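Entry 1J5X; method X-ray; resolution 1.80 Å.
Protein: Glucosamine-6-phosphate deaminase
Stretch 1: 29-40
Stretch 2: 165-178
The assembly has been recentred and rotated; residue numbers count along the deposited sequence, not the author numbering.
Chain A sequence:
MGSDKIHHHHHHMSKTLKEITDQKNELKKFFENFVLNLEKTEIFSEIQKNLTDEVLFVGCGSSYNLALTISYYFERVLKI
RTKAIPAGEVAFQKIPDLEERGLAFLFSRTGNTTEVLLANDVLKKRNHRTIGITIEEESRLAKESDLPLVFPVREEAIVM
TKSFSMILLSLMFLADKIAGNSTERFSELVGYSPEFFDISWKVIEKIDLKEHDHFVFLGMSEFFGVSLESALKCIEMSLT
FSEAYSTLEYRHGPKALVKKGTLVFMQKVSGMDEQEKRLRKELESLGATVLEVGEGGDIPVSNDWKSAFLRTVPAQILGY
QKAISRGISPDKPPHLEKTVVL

Stretch 1 29-40: KFFENFVLNLEK
Stretch 2 (165-178) SMILLSLMFLADKI

Stretch 2 is helical throughout, Ser-165 to Ile-178, and belongs to a longer helix that extends beyond it in both directions. Stretch 1 is already helical at Lys-29, its helix having begun earlier in the chain, widens into a pi-type turn at 31-35, and continues through two type I beta turns, Val-35 to Leu-38 and Asn-37 to Lys-40. The two helix axes run in broadly the same sense, with a signed crossing angle of -46° and a closest approach of 11.0 Å. CA atoms pair as Phe-30 with Met-166 (7.9 Å), Val-35 with Ser-170 (5.7 Å), Leu-38 with Leu-174 (7.2 Å) and Glu-39 with Lys-177 (7.2 Å), so both chains advance together. The contact buries 587 Å², and no direct hydrogen bond crosses it.

Lys-29, extended with all four chi angles t, makes no contact, but its O accepts from Asn-33 N (2.8 Å) and Asn-33 ND2 (2.9 Å). Phe-30 (chi1 164°, chi2 76°) points toward stretch 2. Selenomethionine Met-166 (m, t, t) lies over one face of its ring, with CB 3.9 Å and SE 4.4 Å from the Phe-30 ring centroid. At the ring edge, Phe-30 CZ is 3.2 Å from Ser-170 OG. Ser-170 OG, on an m rotamer, donates to Met-166 O (2.7 Å) within its own helix, which satisfies its proton in an otherwise apolar setting.

Phe-31 (chi1 178°, chi2 65°) leaves the backbone sideways, yet its end reaches Leu-169 (t, p), with Phe-31 CD1 3.9 Å from Leu-169 CD2. It also turns its edge toward the face of Phe-173 in an offset edge-to-face pair, with centroids 5.9 Å apart and planes at 86°. Phe-34 (chi1 t, chi2 79°) adds only a light contact, its CE2 3.8 Å from Ser-170 OG.

The wide turn shows in the backbone pattern: Val-35 N makes a weak bond to Phe-30 O (3.4 Å), and Leu-36 N bonds to Phe-31 O (2.9 Å). Val-35 (chi1 t) points toward the partner helix where the backbones come close. Its CG1 sits over the face of Phe-173 (chi1 t, chi2 -80°), 3.7 Å from the ring centroid, while its CG2 lies 3.5 Å from Ser-170 OG. Although the CA-to-CB bond of Leu-36 (m, t) points away, its CD2 comes within 3.7 Å of Phe-173 CZ.

Asn-37 does not touch stretch 2; its ND2 donates to Asn-33 O (3.0 Å). Leu-38, with chi1 off-well at -137° and chi2 at 45°, points toward the helix and brings CD2 to 3.6 Å from Ser-170 O and 4.3 Å from Leu-174 CB.

At the exposed end, Glu-39 (p, t) and Lys-177 (m, m, t, t) form a long salt bridge, OE1 to NZ 3.6 Å. A water reinforces it, donating to Glu-39 OE2 (2.8 Å) and accepting from Lys-177 NZ (3.0 Å). Lys-40 lies beyond reach.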

ATOM      1  N   LYS A  29      10.312 -11.427  12.212  1.00 26.27           N
ATOM      2  CA  LYS A  29       9.618 -12.512  12.879  1.00 27.78           C
ATOM      3  C   LYS A  29       8.381 -12.961  12.111  1.00 24.29           C
ATOM      4  O   LYS A  29       8.114 -14.152  11.965  1.00 25.21           O
ATOM      5  CB  LYS A  29       9.199 -12.037  14.283  1.00 30.40           C
ATOM      6  CG  LYS A  29       8.399 -13.034  15.092  1.00 38.97           C
ATOM      7  CD  LYS A  29       8.195 -12.410  16.501  1.00 43.65           C
ATOM      8  CE  LYS A  29       7.490 -13.340  17.482  1.00 45.84           C
ATOM      9  NZ  LYS A  29       7.109 -12.545  18.686  1.00 47.75           N
ATOM     10  N   PHE A  30       7.611 -11.982  11.642  1.00 24.78           N
ATOM     11  CA  PHE A  30       6.411 -12.275  10.901  1.00 24.50           C
ATOM     12  C   PHE A  30       6.831 -13.000   9.614  1.00 21.61           C
ATOM     13  O   PHE A  30       6.231 -13.993   9.215  1.00 21.44           O
ATOM     14  CB  PHE A  30       5.689 -10.961  10.547  1.00 23.74           C
ATOM     15  CG  PHE A  30       4.659 -11.116   9.472  1.00 25.12           C
ATOM     16  CD1 PHE A  30       3.427 -11.685   9.743  1.00 24.11           C
ATOM     17  CD2 PHE A  30       4.950 -10.705   8.141  1.00 23.14           C
ATOM     18  CE1 PHE A  30       2.452 -11.861   8.725  1.00 26.06           C
ATOM     19  CE2 PHE A  30       4.001 -10.873   7.107  1.00 23.20           C
ATOM     20  CZ  PHE A  30       2.748 -11.449   7.390  1.00 26.62           C
ATOM     21  N   PHE A  31       7.856 -12.461   8.959  1.00 22.83           N
ATOM     22  CA  PHE A  31       8.317 -13.069   7.700  1.00 23.52           C
ATOM     23  C   PHE A  31       8.692 -14.538   7.903  1.00 26.41           C
ATOM     24  O   PHE A  31       8.251 -15.440   7.147  1.00 26.50           O
ATOM     25  CB  PHE A  31       9.542 -12.284   7.195  1.00 22.14           C
ATOM     26  CG  PHE A  31      10.129 -12.845   5.924  1.00 22.65           C
ATOM     27  CD1 PHE A  31       9.400 -12.839   4.729  1.00 20.77           C
ATOM     28  CD2 PHE A  31      11.428 -13.396   5.935  1.00 27.10           C
ATOM     29  CE1 PHE A  31       9.938 -13.377   3.547  1.00 22.97           C
ATOM     30  CE2 PHE A  31      11.993 -13.940   4.761  1.00 26.79           C
ATOM     31  CZ  PHE A  31      11.258 -13.940   3.565  1.00 24.78           C
ATOM     32  N   GLU A  32       9.473 -14.789   8.959  1.00 26.96           N
ATOM     33  CA  GLU A  32       9.987 -16.136   9.196  1.00 30.61           C
ATOM     34  C   GLU A  32       8.977 -17.091   9.734  1.00 31.33           C
ATOM     35  O   GLU A  32       8.994 -18.268   9.419  1.00 30.94           O
ATOM     36  CB  GLU A  32      11.205 -16.082  10.123  1.00 33.11           C
ATOM     37  CG  GLU A  32      12.350 -15.229   9.558  1.00 35.06           C
ATOM     38  CD  GLU A  32      13.566 -15.160  10.477  1.00 40.00           C
ATOM     39  OE1 GLU A  32      13.411 -15.439  11.693  1.00 40.76           O
ATOM     40  OE2 GLU A  32      14.673 -14.817  10.000  1.00 37.40           O
ATOM     41  N   ASN A  33       8.058 -16.594  10.553  1.00 30.94           N
ATOM     42  CA  ASN A  33       7.088 -17.522  11.085  1.00 32.93           C
ATOM     43  C   ASN A  33       5.861 -17.778  10.235  1.00 30.52           C
ATOM     44  O   ASN A  33       5.289 -18.868  10.281  1.00 32.45           O
ATOM     45  CB  ASN A  33       6.716 -17.072  12.489  1.00 35.71           C
ATOM     46  CG  ASN A  33       7.840 -17.297  13.444  1.00 40.05           C
ATOM     47  OD1 ASN A  33       7.871 -18.490  14.028  1.00 44.97           O
ATOM     48  ND2 ASN A  33       8.712 -16.440  13.629  1.00 43.81           N
ATOM     49  N   PHE A  34       5.446 -16.789   9.454  1.00 26.63           N
ATOM     50  CA  PHE A  34       4.261 -16.960   8.646  1.00 24.86           C
ATOM     51  C   PHE A  34       4.580 -17.004   7.124  1.00 23.55           C
ATOM     52  O   PHE A  34       4.141 -17.894   6.428  1.00 25.46           O
ATOM     53  CB  PHE A  34       3.275 -15.780   8.884  1.00 25.30           C
ATOM     54  CG  PHE A  34       2.042 -15.841   8.032  1.00 25.97           C
ATOM     55  CD1 PHE A  34       0.985 -16.703   8.374  1.00 27.18           C
ATOM     56  CD2 PHE A  34       1.895 -15.007   6.929  1.00 24.14           C
ATOM     57  CE1 PHE A  34      -0.205 -16.720   7.626  1.00 27.82           C
ATOM     58  CE2 PHE A  34       0.732 -15.003   6.180  1.00 25.93           C
ATOM     59  CZ  PHE A  34      -0.335 -15.855   6.513  1.00 28.35           C
ATOM     60  N   VAL A  35       5.316 -16.017   6.634  1.00 23.12           N
ATOM     61  CA  VAL A  35       5.558 -15.973   5.170  1.00 21.69           C
ATOM     62  C   VAL A  35       6.332 -17.205   4.647  1.00 22.69           C
ATOM     63  O   VAL A  35       5.872 -17.901   3.726  1.00 25.20           O
ATOM     64  CB  VAL A  35       6.253 -14.645   4.778  1.00 18.47           C
ATOM     65  CG1 VAL A  35       6.413 -14.600   3.234  1.00 21.16           C
ATOM     66  CG2 VAL A  35       5.345 -13.453   5.134  1.00 16.57           C
ATOM     67  N   LEU A  36       7.490 -17.456   5.231  1.00 27.27           N
ATOM     68  CA  LEU A  36       8.300 -18.595   4.838  1.00 31.98           C
ATOM     69  C   LEU A  36       7.608 -19.924   4.966  1.00 35.93           C
ATOM     70  O   LEU A  36       8.113 -20.892   4.456  1.00 39.04           O
ATOM     71  CB  LEU A  36       9.549 -18.667   5.680  1.00 31.08           C
ATOM     72  CG  LEU A  36      10.501 -17.537   5.398  1.00 28.97           C
ATOM     73  CD1 LEU A  36      11.751 -17.793   6.235  1.00 30.56           C
ATOM     74  CD2 LEU A  36      10.837 -17.515   3.864  1.00 28.92           C
ATOM     75  N   ASN A  37       6.466 -19.999   5.652  1.00 40.90           N
ATOM     76  CA  ASN A  37       5.799 -21.306   5.791  1.00 44.88           C
ATOM     77  C   ASN A  37       4.569 -21.425   4.908  1.00 45.20           C
ATOM     78  O   ASN A  37       3.913 -22.475   4.841  1.00 45.05           O
ATOM     79  CB  ASN A  37       5.451 -21.586   7.278  1.00 48.16           C
ATOM     80  CG  ASN A  37       6.704 -21.813   8.144  1.00 51.18           C
ATOM     81  OD1 ASN A  37       7.562 -22.748   7.704  1.00 53.15           O
ATOM     82  ND2 ASN A  37       6.909 -21.152   9.185  1.00 52.33           N
ATOM     83  N   LEU A  38       4.280 -20.338   4.202  1.00 45.04           N
ATOM     84  CA  LEU A  38       3.124 -20.247   3.329  1.00 45.39           C
ATOM     85  C   LEU A  38       3.039 -21.329   2.235  1.00 46.97           C
ATOM     86  O   LEU A  38       1.944 -21.779   1.905  1.00 47.15           O
ATOM     87  CB  LEU A  38       3.101 -18.840   2.717  1.00 44.30           C
ATOM     88  CG  LEU A  38       1.926 -17.870   2.506  1.00 44.13           C
ATOM     89  CD1 LEU A  38       1.020 -17.759   3.703  1.00 42.72           C
ATOM     90  CD2 LEU A  38       2.519 -16.502   2.175  1.00 42.49           C
ATOM     91  N   GLU A  39       4.148 -21.774   1.655  1.00 46.25           N
ATOM     92  CA  GLU A  39       3.970 -22.777   0.613  1.00 48.03           C
ATOM     93  C   GLU A  39       3.531 -24.160   1.108  1.00 48.96           C
ATOM     94  O   GLU A  39       2.943 -24.924   0.341  1.00 48.06           O
ATOM     95  CB  GLU A  39       5.205 -22.904  -0.264  1.00 48.77           C
ATOM     96  CG  GLU A  39       6.452 -23.239   0.466  1.00 51.19           C
ATOM     97  CD  GLU A  39       7.642 -23.175  -0.465  1.00 51.11           C
ATOM     98  OE1 GLU A  39       8.755 -22.886   0.021  1.00 51.58           O
ATOM     99  OE2 GLU A  39       7.442 -23.431  -1.676  1.00 51.37           O
ATOM    100  N   LYS A  40       3.792 -24.472   2.378  1.00 49.58           N
ATOM    101  CA  LYS A  40       3.376 -25.767   2.945  1.00 51.57           C
ATOM    102  C   LYS A  40       1.921 -25.755   3.504  1.00 51.95           C
ATOM    103  O   LYS A  40       1.035 -24.978   3.081  1.00 52.70           O
ATOM    104  CB  LYS A  40       4.323 -26.185   4.081  1.00 52.34           C
ATOM    105  CG  LYS A  40       5.814 -26.022   3.816  1.00 53.81           C
ATOM    106  CD  LYS A  40       6.644 -26.693   4.938  1.00 56.58           C
ATOM    107  CE  LYS A  40       6.238 -26.208   6.348  1.00 56.95           C
ATOM    108  NZ  LYS A  40       6.859 -27.027   7.454  1.00 58.30           N
ATOM    109  N   SER A 165       1.824  -3.446   4.596  1.00 19.41           N
ATOM    110  CA  SER A 165       3.143  -3.980   4.227  1.00 18.88           C
ATOM    111  C   SER A 165       3.222  -5.461   4.421  1.00 19.04           C
ATOM    112  O   SER A 165       3.738  -6.202   3.566  1.00 18.54           O
ATOM    113  CB  SER A 165       4.231  -3.320   5.074  1.00 19.57           C
ATOM    114  OG  SER A 165       4.242  -1.907   4.858  1.00 24.20           O
HETATM  115  N   MSE A 166       2.771  -5.951   5.578  1.00 17.29           N
HETATM  116  CA  MSE A 166       2.843  -7.373   5.783  1.00 16.03           C
HETATM  117  C   MSE A 166       1.951  -8.227   4.897  1.00 18.56           C
HETATM  118  O   MSE A 166       2.341  -9.319   4.475  1.00 17.00           O
HETATM  119  CB  MSE A 166       2.638  -7.698   7.324  1.00 16.94           C
HETATM  120  CG  MSE A 166       3.693  -6.995   8.109  1.00 18.95           C
HETATM  121 SE   MSE A 166       3.193  -7.256  10.084  1.00 31.17          SE
HETATM  122  CE  MSE A 166       4.870  -6.641  10.816  1.00 27.82           C
ATOM    123  N   ILE A 167       0.746  -7.758   4.566  1.00 17.39           N
ATOM    124  CA  ILE A 167      -0.099  -8.576   3.713  1.00 15.55           C
ATOM    125  C   ILE A 167       0.528  -8.478   2.280  1.00 16.23           C
ATOM    126  O   ILE A 167       0.602  -9.480   1.570  1.00 17.92           O
ATOM    127  CB  ILE A 167      -1.565  -8.051   3.690  1.00 16.70           C
ATOM    128  CG1 ILE A 167      -2.230  -8.379   5.081  1.00 17.70           C
ATOM    129  CG2 ILE A 167      -2.386  -8.767   2.564  1.00 17.07           C
ATOM    130  CD1 ILE A 167      -3.516  -7.619   5.293  1.00 19.56           C
ATOM    131  N   LEU A 168       0.989  -7.299   1.922  1.00 17.21           N
ATOM    132  CA  LEU A 168       1.592  -7.122   0.560  1.00 16.65           C
ATOM    133  C   LEU A 168       2.820  -8.061   0.415  1.00 16.00           C
ATOM    134  O   LEU A 168       2.927  -8.812  -0.575  1.00 18.91           O
ATOM    135  CB  LEU A 168       1.949  -5.653   0.351  1.00 17.48           C
ATOM    136  CG  LEU A 168       2.561  -5.338  -1.032  1.00 15.40           C
ATOM    137  CD1 LEU A 168       1.635  -5.873  -2.145  1.00 20.01           C
ATOM    138  CD2 LEU A 168       2.827  -3.853  -1.172  1.00 16.21           C
ATOM    139  N   LEU A 169       3.680  -8.030   1.407  1.00 16.76           N
ATOM    140  CA  LEU A 169       4.848  -8.909   1.396  1.00 17.48           C
ATOM    141  C   LEU A 169       4.408 -10.342   1.230  1.00 18.78           C
ATOM    142  O   LEU A 169       4.959 -11.119   0.412  1.00 18.47           O
ATOM    143  CB  LEU A 169       5.594  -8.770   2.697  1.00 18.88           C
ATOM    144  CG  LEU A 169       6.577  -9.893   3.029  1.00 17.93           C
ATOM    145  CD1 LEU A 169       7.708  -9.866   1.964  1.00 18.17           C
ATOM    146  CD2 LEU A 169       7.199  -9.614   4.388  1.00 18.65           C
ATOM    147  N   SER A 170       3.413 -10.753   2.013  1.00 18.81           N
ATOM    148  CA  SER A 170       2.973 -12.139   1.914  1.00 16.66           C
ATOM    149  C   SER A 170       2.439 -12.557   0.542  1.00 19.06           C
ATOM    150  O   SER A 170       2.752 -13.665   0.053  1.00 19.47           O
ATOM    151  CB  SER A 170       1.849 -12.448   2.969  1.00 20.35           C
ATOM    152  OG  SER A 170       2.276 -12.059   4.267  1.00 19.48           O
ATOM    153  N   LEU A 171       1.629 -11.707  -0.082  1.00 14.56           N
ATOM    154  CA  LEU A 171       1.035 -12.058  -1.351  1.00 17.34           C
ATOM    155  C   LEU A 171       2.095 -11.936  -2.456  1.00 15.75           C
ATOM    156  O   LEU A 171       2.008 -12.701  -3.367  1.00 16.04           O
ATOM    157  CB  LEU A 171      -0.193 -11.175  -1.676  1.00 16.96           C
ATOM    158  CG  LEU A 171      -1.318 -11.266  -0.628  1.00 18.38           C
ATOM    159  CD1 LEU A 171      -2.506 -10.368  -1.043  1.00 20.71           C
ATOM    160  CD2 LEU A 171      -1.718 -12.688  -0.470  1.00 19.82           C
HETATM  161  N   MSE A 172       3.040 -10.993  -2.363  1.00 17.11           N
HETATM  162  CA  MSE A 172       4.086 -10.924  -3.429  1.00 16.28           C
HETATM  163  C   MSE A 172       4.882 -12.231  -3.350  1.00 17.66           C
HETATM  164  O   MSE A 172       5.162 -12.905  -4.356  1.00 15.27           O
HETATM  165  CB  MSE A 172       4.988  -9.746  -3.178  1.00 18.73           C
HETATM  166  CG  MSE A 172       4.269  -8.452  -3.434  1.00 14.41           C
HETATM  167 SE   MSE A 172       5.437  -6.916  -3.117  1.00 29.17          SE
HETATM  168  CE  MSE A 172       6.484  -6.962  -4.777  1.00 26.75           C
ATOM    169  N   PHE A 173       5.278 -12.591  -2.133  1.00 16.50           N
ATOM    170  CA  PHE A 173       6.049 -13.836  -1.927  1.00 19.60           C
ATOM    171  C   PHE A 173       5.288 -15.048  -2.436  1.00 17.57           C
ATOM    172  O   PHE A 173       5.838 -15.923  -3.143  1.00 16.81           O
ATOM    173  CB  PHE A 173       6.432 -13.921  -0.420  1.00 18.52           C
ATOM    174  CG  PHE A 173       7.266 -15.131  -0.042  1.00 18.53           C
ATOM    175  CD1 PHE A 173       6.672 -16.364   0.151  1.00 21.73           C
ATOM    176  CD2 PHE A 173       8.622 -15.006   0.146  1.00 21.86           C
ATOM    177  CE1 PHE A 173       7.415 -17.482   0.541  1.00 22.84           C
ATOM    178  CE2 PHE A 173       9.397 -16.149   0.550  1.00 20.89           C
ATOM    179  CZ  PHE A 173       8.780 -17.358   0.738  1.00 22.04           C
ATOM    180  N   LEU A 174       4.014 -15.129  -2.105  1.00 20.84           N
ATOM    181  CA  LEU A 174       3.163 -16.224  -2.585  1.00 19.85           C
ATOM    182  C   LEU A 174       3.094 -16.292  -4.142  1.00 21.23           C
ATOM    183  O   LEU A 174       3.118 -17.385  -4.776  1.00 19.97           O
ATOM    184  CB  LEU A 174       1.748 -16.029  -2.021  1.00 24.39           C
ATOM    185  CG  LEU A 174       0.660 -17.050  -2.380  1.00 28.75           C
ATOM    186  CD1 LEU A 174      -0.548 -16.952  -1.491  1.00 32.74           C
ATOM    187  CD2 LEU A 174       0.190 -16.752  -3.720  1.00 32.45           C
ATOM    188  N   ALA A 175       2.975 -15.134  -4.773  1.00 18.03           N
ATOM    189  CA  ALA A 175       2.916 -15.153  -6.241  1.00 18.61           C
ATOM    190  C   ALA A 175       4.214 -15.721  -6.828  1.00 18.67           C
ATOM    191  O   ALA A 175       4.173 -16.546  -7.774  1.00 20.12           O
ATOM    192  CB  ALA A 175       2.737 -13.730  -6.784  1.00 18.29           C
ATOM    193  N   ASP A 176       5.346 -15.276  -6.294  1.00 19.54           N
ATOM    194  CA  ASP A 176       6.596 -15.771  -6.838  1.00 19.51           C
ATOM    195  C   ASP A 176       6.728 -17.274  -6.573  1.00 21.30           C
ATOM    196  O   ASP A 176       7.227 -18.025  -7.423  1.00 19.98           O
ATOM    197  CB  ASP A 176       7.771 -15.032  -6.261  1.00 18.89           C
ATOM    198  CG  ASP A 176       7.949 -13.649  -6.890  1.00 19.56           C
ATOM    199  OD1 ASP A 176       7.892 -13.559  -8.159  1.00 20.89           O
ATOM    200  OD2 ASP A 176       8.156 -12.664  -6.153  1.00 20.58           O
ATOM    201  N   LYS A 177       6.305 -17.725  -5.396  1.00 18.44           N
ATOM    202  CA  LYS A 177       6.395 -19.181  -5.129  1.00 22.32           C
ATOM    203  C   LYS A 177       5.541 -19.956  -6.119  1.00 22.17           C
ATOM    204  O   LYS A 177       5.938 -21.047  -6.618  1.00 23.85           O
ATOM    205  CB  LYS A 177       5.946 -19.526  -3.672  1.00 23.00           C
ATOM    206  CG  LYS A 177       6.912 -19.141  -2.610  1.00 25.90           C
ATOM    207  CD  LYS A 177       8.271 -19.893  -2.842  1.00 29.68           C
ATOM    208  CE  LYS A 177       9.186 -19.769  -1.610  1.00 31.90           C
ATOM    209  NZ  LYS A 177      10.597 -20.341  -1.833  1.00 33.99           N
ATOM    210  N   ILE A 178       4.367 -19.439  -6.446  1.00 21.44           N
ATOM    211  CA  ILE A 178       3.500 -20.147  -7.384  1.00 21.62           C
ATOM    212  C   ILE A 178       4.152 -20.175  -8.787  1.00 24.64           C
ATOM    213  O   ILE A 178       4.077 -21.195  -9.496  1.00 20.30           O
ATOM    214  CB  ILE A 178       2.130 -19.498  -7.456  1.00 22.31           C
ATOM    215  CG1 ILE A 178       1.411 -19.796  -6.135  1.00 25.48           C
ATOM    216  CG2 ILE A 178       1.321 -19.995  -8.670  1.00 24.56           C
ATOM    217  CD1 ILE A 178       0.085 -19.136  -5.979  1.00 29.86           C
TER
HETATM  218  O   HOH W   1      10.165 -23.235  -2.450  1.00 45.05           O